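Spondin-1 (Homo sapiens, PDB 2ZOU) is a secreted extracellular-matrix glycoprotein, also called F-spondin, that probably acts in cell adhesion and contains a beta-sandwich reeler domain. Local coordinates at residues F77-E82 with I106-I111; L61-E66 with T117-L122; G20-S25 with E137-K142. All coordinates share one frame; numbering follows the deposited sequence.

Interaction 1 (F77-E82 with I106-I111); sequences FQIIDE and IQVFWI
This is an antiparallel strand pairing at one margin of the four-stranded sheet, where the outermost strand 76-79 runs beside strand 105-111 and then peels off into a loop held by side chains and water. Gln78 and Phe109 form the hydrogen-bonded pair: Gln78 N donates a hydrogen bond to Phe109 O at 2.8 Å, from above the carbonyl plane, and Phe109 N answers to Gln78 O at 3.0 Å. On the buried face, Phe77 lays one face of its ring over Trp110 CD1, 3.7 Å from Phe77 CE1, with the planes oblique at 54°, while Trp110 NE1 is hydrogen-bonded to Ala74 O. On the other face, Ile80 drops CD1 over the centre of the Phe109 ring, 3.7 Å from the centroid, a CH-pi contact. Beyond the strand, water bridges Ile80 N to Gln107 O. Gln107, its chain extended, sends NE2 to the syn lone pair of Asp81 OD2 at 3.0 Å, nearly in the amide plane; a second water joins Asp81 OD2 to Gln107 N, and Gln107 OE1 accepts from Arg42 and Arg105. Side-chain and water bridges thus take over from strand pairing at the end of an edge strand of the reeler beta-sandwich.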
loop_
_atom_site.group_PDB
_atom_site.type_symbol
_atom_site.label_atom_id
_atom_site.label_comp_id
_atom_site.label_asym_id
_atom_site.label_seq_id
_atom_site.Cartn_x
_atom_site.Cartn_y
_atom_site.Cartn_z
ATOM N N PHE A 77 1.575 -2.056 9.313
ATOM C CA PHE A 77 0.263 -2.461 8.852
ATOM C C PHE A 77 -0.425 -3.372 9.859
ATOM O O PHE A 77 0.222 -4.159 10.557
ATOM C CB PHE A 77 0.340 -3.160 7.508
ATOM C CG PHE A 77 0.713 -2.259 6.379
ATOM C CD1 PHE A 77 -0.212 -1.360 5.834
ATOM C CD2 PHE A 77 1.987 -2.328 5.825
ATOM C CE1 PHE A 77 0.135 -0.531 4.754
ATOM C CE2 PHE A 77 2.342 -1.504 4.753
ATOM C CZ PHE A 77 1.430 -0.611 4.215
ATOM N N GLN A 78 -1.751 -3.269 9.911
ATOM C CA GLN A 78 -2.582 -4.148 10.716
ATOM C C GLN A 78 -3.754 -4.674 9.888
ATOM O O GLN A 78 -4.504 -3.895 9.301
ATOM C CB GLN A 78 -3.092 -3.428 11.954
ATOM C CG GLN A 78 -3.915 -4.336 12.869
ATOM C CD GLN A 78 -4.443 -3.631 14.089
ATOM O OE1 GLN A 78 -4.436 -2.410 14.165
ATOM N NE2 GLN A 78 -4.909 -4.405 15.056
ATOM N N ILE A 79 -3.890 -5.992 9.827
ATOM C CA ILE A 79 -4.931 -6.633 9.047
ATOM C C ILE A 79 -6.302 -6.331 9.658
ATOM O O ILE A 79 -6.494 -6.405 10.872
ATOM C CB ILE A 79 -4.693 -8.171 8.969
ATOM C CG1 ILE A 79 -3.338 -8.475 8.308
ATOM C CG2 ILE A 79 -5.856 -8.904 8.279
ATOM C CD1 ILE A 79 -3.184 -8.009 6.866
ATOM N N ILE A 80 -7.240 -5.954 8.798
ATOM C CA ILE A 80 -8.639 -5.793 9.191
ATOM C C ILE A 80 -9.459 -7.033 8.805
ATOM O O ILE A 80 -10.185 -7.595 9.632
ATOM C CB ILE A 80 -9.236 -4.521 8.529
ATOM C CG1 ILE A 80 -8.487 -3.275 8.996
ATOM C CG2 ILE A 80 -10.750 -4.400 8.807
ATOM C CD1 ILE A 80 -8.856 -2.005 8.239
ATOM N N ASP A 81 -9.309 -7.466 7.560
ATOM C CA ASP A 81 -10.073 -8.577 7.009
ATOM C C ASP A 81 -9.143 -9.750 6.730
ATOM O O ASP A 81 -8.471 -9.815 5.703
ATOM C CB ASP A 81 -10.781 -8.127 5.728
ATOM C CG ASP A 81 -11.746 -6.977 5.968
ATOM O OD1 ASP A 81 -12.599 -7.081 6.883
ATOM O OD2 ASP A 81 -11.658 -5.959 5.245
ATOM N N GLU A 82 -9.088 -10.668 7.685
ATOM C CA GLU A 82 -8.171 -11.801 7.627
ATOM C C GLU A 82 -8.416 -12.717 6.423
ATOM O O GLU A 82 -7.483 -13.359 5.921
ATOM C CB GLU A 82 -8.255 -12.595 8.932
ATOM C CG GLU A 82 -7.873 -11.798 10.191
ATOM C CD GLU A 82 -8.958 -10.817 10.686
ATOM O OE1 GLU A 82 -10.066 -10.732 10.088
ATOM O OE2 GLU A 82 -8.691 -10.120 11.695
ATOM N N ILE A 106 -10.008 -3.598 -1.116
ATOM C CA ILE A 106 -9.479 -4.113 0.154
ATOM C C ILE A 106 -9.113 -2.947 1.063
ATOM O O ILE A 106 -8.952 -1.805 0.599
ATOM C CB ILE A 106 -8.268 -5.085 -0.023
ATOM C CG1 ILE A 106 -7.070 -4.398 -0.687
ATOM C CG2 ILE A 106 -8.716 -6.372 -0.745
ATOM C CD1 ILE A 106 -6.162 -3.665 0.294
ATOM N N GLN A 107 -8.980 -3.233 2.352
ATOM C CA GLN A 107 -8.637 -2.197 3.334
ATOM C C GLN A 107 -7.730 -2.791 4.391
ATOM O O GLN A 107 -7.827 -3.980 4.699
ATOM C CB GLN A 107 -9.901 -1.675 4.022
ATOM C CG GLN A 107 -10.740 -2.793 4.612
ATOM C CD GLN A 107 -11.996 -2.325 5.304
ATOM O OE1 GLN A 107 -12.329 -1.139 5.319
ATOM N NE2 GLN A 107 -12.716 -3.276 5.879
ATOM N N VAL A 108 -6.851 -1.953 4.924
ATOM C CA VAL A 108 -5.931 -2.346 5.993
ATOM C C VAL A 108 -5.673 -1.107 6.843
ATOM O O VAL A 108 -5.858 0.007 6.360
ATOM C CB VAL A 108 -4.628 -2.901 5.385
ATOM C CG1 VAL A 108 -3.795 -1.783 4.710
ATOM C CG2 VAL A 108 -3.836 -3.711 6.411
ATOM N N PHE A 109 -5.275 -1.281 8.097
ATOM C CA PHE A 109 -4.766 -0.145 8.848
ATOM C C PHE A 109 -3.278 0.011 8.604
ATOM O O PHE A 109 -2.556 -0.981 8.468
ATOM C CB PHE A 109 -4.989 -0.319 10.348
ATOM C CG PHE A 109 -6.417 -0.163 10.780
ATOM C CD1 PHE A 109 -7.105 1.034 10.539
ATOM C CD2 PHE A 109 -7.077 -1.202 11.447
ATOM C CE1 PHE A 109 -8.430 1.182 10.936
ATOM C CE2 PHE A 109 -8.408 -1.041 11.860
ATOM C CZ PHE A 109 -9.069 0.149 11.592
ATOM N N TRP A 110 -2.844 1.267 8.601
ATOM C CA TRP A 110 -1.434 1.629 8.633
ATOM C C TRP A 110 -1.239 2.563 9.812
ATOM O O TRP A 110 -1.876 3.614 9.883
ATOM C CB TRP A 110 -1.002 2.278 7.334
ATOM C CG TRP A 110 0.438 2.688 7.332
ATOM C CD1 TRP A 110 1.517 1.870 7.218
ATOM C CD2 TRP A 110 0.943 4.020 7.424
ATOM N NE1 TRP A 110 2.679 2.609 7.241
ATOM C CE2 TRP A 110 2.353 3.936 7.365
ATOM C CE3 TRP A 110 0.339 5.279 7.551
ATOM C CZ2 TRP A 110 3.169 5.072 7.424
ATOM C CZ3 TRP A 110 1.150 6.402 7.615
ATOM C CH2 TRP A 110 2.552 6.291 7.534
ATOM N N ILE A 111 -0.369 2.168 10.733
ATOM C CA ILE A 111 -0.091 2.937 11.929
ATOM C C ILE A 111 1.171 3.745 11.684
ATOM O O ILE A 111 2.229 3.174 11.393
ATOM C CB ILE A 111 0.088 2.028 13.152
ATOM C CG1 ILE A 111 -1.136 1.122 13.314
ATOM C CG2 ILE A 111 0.360 2.900 14.412
ATOM C CD1 ILE A 111 -0.994 0.030 14.388
HETATM O O HOH W 1 -7.172 -6.198 6.051
HETATM O O HOH W 2 -10.050 -5.943 2.991
#

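Interaction 2 (L61-E66 with T117-L122); sequences LRENRE and TGCVIL
Thr117 opens the segment in the loop ahead of strand 120-127, its methyl CG2 lying over one face of the Arg62 guanidinium, 3.9 Å from Arg62 NE and offset toward the rim. The two side chains cross at about a right angle; Thr117 OG1 is hydrogen-bonded to Pro114 O. Gly118, with positive phi, carries the chain on to Cys119, whose O accepts from Glu63 N at 3.0 Å with the donor above the carbonyl plane. The CB of Cys119 meets Glu63 OE1 at 3.4 Å, and its SG is in the disulfide to Cys145. Val120 pairs with Arg62 without direct bonds between them, but its CA leans on Leu61 O in a CA-H...O contact. Ile121 is the best-gripped residue: its N reaches Leu61 O at 2.7 Å, almost straight at 174° and in the carbonyl plane, while its O takes Leu61 N at 2.9 Å. Ile121 CD1 rests on Glu63 CG at 3.8 Å. That glutamate, CG anti to its backbone N and the chain extended, runs past Ile121 to place OE2 in a salt bridge with Lys143. An alanine here would remove the carboxylate and with it the Lys143 bridge, and would probably loosen the packing against Ile121 CD1 and Cys119 CB. Strand 55-62 then leaves through a type II turn from Arg62 to Arg65, so this is an antiparallel strand end beside a disulfide in a beta-sandwich sheet.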
loop_
_atom_site.group_PDB
_atom_site.type_symbol
_atom_site.label_atom_id
_atom_site.label_comp_id
_atom_site.label_asym_id
_atom_site.label_seq_id
_atom_site.Cartn_x
_atom_site.Cartn_y
_atom_site.Cartn_z
ATOM N N LEU A 61 6.998 2.859 2.289
ATOM C CA LEU A 61 8.452 3.067 2.234
ATOM C C LEU A 61 8.825 4.465 2.643
ATOM O O LEU A 61 8.142 5.427 2.291
ATOM C CB LEU A 61 8.963 2.846 0.813
ATOM C CG LEU A 61 8.773 1.454 0.217
ATOM C CD1 LEU A 61 9.396 1.399 -1.185
ATOM C CD2 LEU A 61 9.399 0.390 1.126
ATOM N N ARG A 62 9.953 4.608 3.337
ATOM C CA ARG A 62 10.552 5.912 3.461
ATOM C C ARG A 62 10.824 6.401 2.048
ATOM O O ARG A 62 11.255 5.619 1.192
ATOM C CB ARG A 62 11.859 5.798 4.248
ATOM C CG ARG A 62 11.631 5.412 5.706
ATOM C CD ARG A 62 12.896 5.649 6.504
ATOM N NE ARG A 62 12.795 5.133 7.864
ATOM C CZ ARG A 62 13.438 5.659 8.904
ATOM N NH1 ARG A 62 14.204 6.731 8.746
ATOM N NH2 ARG A 62 13.302 5.125 10.110
ATOM N N GLU A 63 10.574 7.678 1.793
ATOM C CA GLU A 63 10.832 8.236 0.460
ATOM C C GLU A 63 12.272 8.024 -0.022
ATOM O O GLU A 63 13.221 8.072 0.769
ATOM C CB GLU A 63 10.482 9.720 0.399
ATOM C CG GLU A 63 10.219 10.191 -1.033
ATOM C CD GLU A 63 9.732 11.627 -1.129
ATOM O OE1 GLU A 63 9.840 12.369 -0.123
ATOM O OE2 GLU A 63 9.250 12.004 -2.225
ATOM N N ASN A 64 12.390 7.781 -1.328
ATOM C CA ASN A 64 13.663 7.569 -2.023
ATOM C C ASN A 64 14.414 6.314 -1.627
ATOM O O ASN A 64 15.630 6.229 -1.831
ATOM C CB ASN A 64 14.586 8.788 -1.886
ATOM C CG ASN A 64 13.928 10.071 -2.336
ATOM O OD1 ASN A 64 13.291 10.121 -3.385
ATOM N ND2 ASN A 64 14.090 11.124 -1.541
ATOM N N ARG A 65 13.694 5.352 -1.058
ATOM C CA ARG A 65 14.247 4.038 -0.743
ATOM C C ARG A 65 13.581 3.010 -1.635
ATOM O O ARG A 65 12.410 3.155 -1.970
ATOM C CB ARG A 65 14.015 3.672 0.725
ATOM C CG ARG A 65 14.576 4.670 1.718
ATOM C CD ARG A 65 16.080 4.559 1.849
ATOM N NE ARG A 65 16.547 5.307 3.011
ATOM C CZ ARG A 65 16.443 4.889 4.273
ATOM N NH1 ARG A 65 15.896 3.712 4.553
ATOM N NH2 ARG A 65 16.898 5.650 5.261
ATOM N N GLU A 66 14.324 1.967 -1.996
ATOM C CA GLU A 66 13.832 0.937 -2.903
ATOM C C GLU A 66 12.957 -0.112 -2.212
ATOM O O GLU A 66 12.066 -0.682 -2.840
ATOM C CB GLU A 66 15.010 0.249 -3.601
ATOM C CG GLU A 66 14.687 -0.291 -4.979
ATOM C CD GLU A 66 15.898 -0.847 -5.708
ATOM O OE1 GLU A 66 15.698 -1.426 -6.801
ATOM O OE2 GLU A 66 17.043 -0.710 -5.211
ATOM N N THR A 117 10.748 10.154 11.094
ATOM C CA THR A 117 10.807 9.134 10.046
ATOM C C THR A 117 10.824 9.756 8.649
ATOM O O THR A 117 11.349 9.166 7.707
ATOM C CB THR A 117 9.648 8.109 10.192
ATOM O OG1 THR A 117 9.783 7.438 11.454
ATOM C CG2 THR A 117 9.666 7.069 9.060
ATOM N N GLY A 118 10.248 10.949 8.533
ATOM C CA GLY A 118 10.188 11.667 7.270
ATOM C C GLY A 118 9.037 11.228 6.378
ATOM O O GLY A 118 8.110 10.515 6.790
ATOM N N CYS A 119 9.101 11.670 5.134
ATOM C CA CYS A 119 8.038 11.390 4.176
ATOM C C CYS A 119 7.941 9.907 3.899
ATOM O O CYS A 119 8.952 9.238 3.710
ATOM C CB CYS A 119 8.270 12.149 2.869
ATOM S SG CYS A 119 8.110 13.939 3.043
ATOM N N VAL A 120 6.706 9.413 3.862
ATOM C CA VAL A 120 6.429 8.008 3.601
ATOM C C VAL A 120 5.625 7.882 2.291
ATOM O O VAL A 120 4.743 8.694 2.010
ATOM C CB VAL A 120 5.632 7.383 4.762
ATOM C CG1 VAL A 120 5.133 5.989 4.400
ATOM C CG2 VAL A 120 6.481 7.356 6.024
ATOM N N ILE A 121 5.962 6.872 1.495
ATOM C CA ILE A 121 5.237 6.576 0.260
ATOM C C ILE A 121 4.506 5.262 0.404
ATOM O O ILE A 121 5.128 4.197 0.535
ATOM C CB ILE A 121 6.182 6.461 -0.969
ATOM C CG1 ILE A 121 7.219 7.596 -1.019
ATOM C CG2 ILE A 121 5.352 6.401 -2.250
ATOM C CD1 ILE A 121 6.645 8.994 -1.263
ATOM N N LEU A 122 3.175 5.340 0.387
ATOM C CA LEU A 122 2.334 4.162 0.349
ATOM C C LEU A 122 2.176 3.804 -1.104
ATOM O O LEU A 122 1.806 4.670 -1.890
ATOM C CB LEU A 122 0.955 4.469 0.946
ATOM C CG LEU A 122 0.950 4.894 2.421
ATOM C CD1 LEU A 122 -0.428 5.391 2.832
ATOM C CD2 LEU A 122 1.344 3.717 3.269
#

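Interaction 3 (G20-S25 with E137-K142); sequences GYTEFS and EGSLTK. With EDO (1,2-ethanediol), chain E.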
loop_
_atom_site.group_PDB
_atom_site.type_symbol
_atom_site.label_atom_id
_atom_site.label_comp_id
_atom_site.label_asym_id
_atom_site.label_seq_id
_atom_site.Cartn_x
_atom_site.Cartn_y
_atom_site.Cartn_z
ATOM N N GLY A 20 0.959 8.456 -13.441
ATOM C CA GLY A 20 -0.383 8.895 -13.656
ATOM C C GLY A 20 -1.355 7.778 -13.379
ATOM O O GLY A 20 -1.062 6.820 -12.655
ATOM N N TYR A 21 -2.522 7.894 -13.985
ATOM C CA TYR A 21 -3.683 7.324 -13.360
ATOM C C TYR A 21 -4.199 6.097 -14.077
ATOM O O TYR A 21 -4.302 6.064 -15.298
ATOM C CB TYR A 21 -4.767 8.384 -13.136
ATOM C CG TYR A 21 -4.528 9.201 -11.876
ATOM C CD1 TYR A 21 -5.590 9.644 -11.090
ATOM C CD2 TYR A 21 -3.233 9.509 -11.459
ATOM C CE1 TYR A 21 -5.357 10.381 -9.922
ATOM C CE2 TYR A 21 -2.991 10.238 -10.305
ATOM C CZ TYR A 21 -4.055 10.674 -9.545
ATOM O OH TYR A 21 -3.798 11.398 -8.403
ATOM N N THR A 22 -4.510 5.074 -13.292
ATOM C CA THR A 22 -5.232 3.923 -13.795
ATOM C C THR A 22 -6.584 3.944 -13.096
ATOM O O THR A 22 -6.896 4.877 -12.359
ATOM C CB THR A 22 -4.497 2.592 -13.523
ATOM O OG1 THR A 22 -4.538 2.288 -12.117
ATOM C CG2 THR A 22 -3.044 2.658 -14.001
ATOM N N GLU A 23 -7.393 2.917 -13.322
ATOM C CA GLU A 23 -8.683 2.855 -12.648
ATOM C C GLU A 23 -8.573 2.304 -11.221
ATOM O O GLU A 23 -9.588 2.163 -10.525
ATOM C CB GLU A 23 -9.676 2.026 -13.460
ATOM C CG GLU A 23 -9.409 0.563 -13.392
ATOM C CD GLU A 23 -8.540 0.047 -14.517
ATOM O OE1 GLU A 23 -7.537 0.709 -14.892
ATOM O OE2 GLU A 23 -8.857 -1.051 -15.032
ATOM N N PHE A 24 -7.352 1.999 -10.786
ATOM C CA PHE A 24 -7.139 1.478 -9.441
ATOM C C PHE A 24 -6.576 2.596 -8.588
ATOM O O PHE A 24 -5.649 3.298 -9.005
ATOM C CB PHE A 24 -6.161 0.305 -9.468
ATOM C CG PHE A 24 -6.628 -0.834 -10.299
ATOM C CD1 PHE A 24 -7.512 -1.778 -9.774
ATOM C CD2 PHE A 24 -6.226 -0.954 -11.621
ATOM C CE1 PHE A 24 -7.965 -2.840 -10.562
ATOM C CE2 PHE A 24 -6.688 -2.018 -12.418
ATOM C CZ PHE A 24 -7.547 -2.960 -11.879
ATOM N N SER A 25 -7.149 2.771 -7.401
ATOM C CA SER A 25 -6.781 3.903 -6.533
ATOM C C SER A 25 -6.363 3.443 -5.159
ATOM O O SER A 25 -7.066 2.645 -4.547
ATOM C CB SER A 25 -7.969 4.843 -6.352
ATOM O OG SER A 25 -8.290 5.463 -7.574
ATOM N N GLU A 137 4.889 7.783 -8.814
ATOM C CA GLU A 137 3.718 8.654 -8.737
ATOM C C GLU A 137 2.607 8.013 -9.536
ATOM O O GLU A 137 2.860 7.287 -10.493
ATOM C CB GLU A 137 4.025 10.024 -9.332
ATOM C CG GLU A 137 4.836 10.906 -8.421
ATOM C CD GLU A 137 5.224 12.209 -9.083
ATOM O OE1 GLU A 137 4.647 12.556 -10.141
ATOM O OE2 GLU A 137 6.115 12.890 -8.541
ATOM N N GLY A 138 1.369 8.283 -9.144
ATOM C CA GLY A 138 0.246 7.713 -9.853
ATOM C C GLY A 138 -0.891 7.400 -8.918
ATOM O O GLY A 138 -0.836 7.699 -7.726
ATOM N N SER A 139 -1.924 6.774 -9.461
ATOM C CA SER A 139 -3.118 6.547 -8.671
ATOM C C SER A 139 -2.948 5.484 -7.583
ATOM O O SER A 139 -3.754 5.429 -6.658
ATOM C CB SER A 139 -4.307 6.228 -9.583
ATOM O OG SER A 139 -4.074 5.065 -10.357
ATOM N N LEU A 140 -1.931 4.633 -7.708
ATOM C CA LEU A 140 -1.646 3.612 -6.696
ATOM C C LEU A 140 -0.485 4.001 -5.781
ATOM O O LEU A 140 0.115 3.155 -5.141
ATOM C CB LEU A 140 -1.383 2.261 -7.370
ATOM C CG LEU A 140 -2.646 1.529 -7.859
ATOM C CD1 LEU A 140 -2.237 0.240 -8.553
ATOM C CD2 LEU A 140 -3.601 1.226 -6.744
ATOM N N THR A 141 -0.192 5.293 -5.705
ATOM C CA THR A 141 0.909 5.798 -4.881
ATOM C C THR A 141 0.455 7.040 -4.131
ATOM O O THR A 141 -0.127 7.960 -4.725
ATOM C CB THR A 141 2.128 6.107 -5.766
ATOM O OG1 THR A 141 2.457 4.930 -6.509
ATOM C CG2 THR A 141 3.355 6.591 -4.951
ATOM N N LYS A 142 0.707 7.071 -2.823
ATOM C CA LYS A 142 0.347 8.237 -2.018
ATOM C C LYS A 142 1.475 8.602 -1.076
ATOM O O LYS A 142 1.970 7.759 -0.342
ATOM C CB LYS A 142 -0.943 7.995 -1.220
ATOM C CG LYS A 142 -1.410 9.206 -0.404
ATOM C CD LYS A 142 -1.854 10.390 -1.252
ATOM C CE LYS A 142 -2.204 11.624 -0.397
ATOM N NZ LYS A 142 -1.040 12.521 -0.085
HETATM C C1 EDO E . -11.061 3.261 -7.669
HETATM O O1 EDO E . -10.356 4.012 -8.660
HETATM C C2 EDO E . -12.240 4.032 -7.090
HETATM O O2 EDO E . -13.471 3.527 -7.622
HETATM O O HOH W 3 -2.267 2.806 -10.877
#
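The tight part of this contact is built round one hydroxyl, Ser139 OG, in the loop that interrupts strand 131-144. With OG in the crowded position between its own backbone N and carbonyl carbon (chi1 60°), Ser139 accepts from Thr22 N at 3.0 Å, nearly straight at 169°, and donates to Phe24 O at 2.7 Å, almost along the C=O axis. A water donates a further hydrogen bond to Ser139 OG and also lies 2.6 Å from Thr22 OG1. That same Thr22 OG1 accepts from Phe24 N in an ST turn, so the backbone that grips Ser139 is itself braced. Next along the chain, Leu140 sets CD2 against Phe24 CB at 3.8 Å, while the Phe24 ring runs on toward Phe53 and Ile126. Gly138 packs so closely against Gly20 O that a CB on Gly138 would run into it.

The outer side is looser. Tyr21, exposed and deposited in two conformers, lays one ring face over Ser139 CB, 3.9 Å from the centroid, and the bond from Ser139 N to Gly20 O is weak at 3.3 Å. Farther out, an ethanediol, probably from the crystallisation liquor, donates through O1 to Glu23 O.

A type I turn from Gly138 to Thr141 leads back into the strand. A serine hydroxyl facing an ST turn thus joins edge strands 24-28 and 131-144 of the two sheets at one flank of the beta-sandwich.

How the interactions relate
The three contacts sample both sheets of the sandwich. Interaction 1 lies in the four-stranded sheet and interaction 2 in the five-stranded one, their centres about 19 Å apart, yet they touch through the core where Trp110 CZ2 packs on Val120 CG1 at 3.7 Å. Interaction 3 joins strands from both sheets; its centre is about 17 Å from that of interaction 2, to which it is tied by neighbouring strands 120-127 and 131-144, and about 19 Å from that of interaction 1, across the chain's centre. Along the chain they nest: interaction 1 within interaction 2, and that within interaction 3, so segments distant in sequence close successive loops of one compact domain.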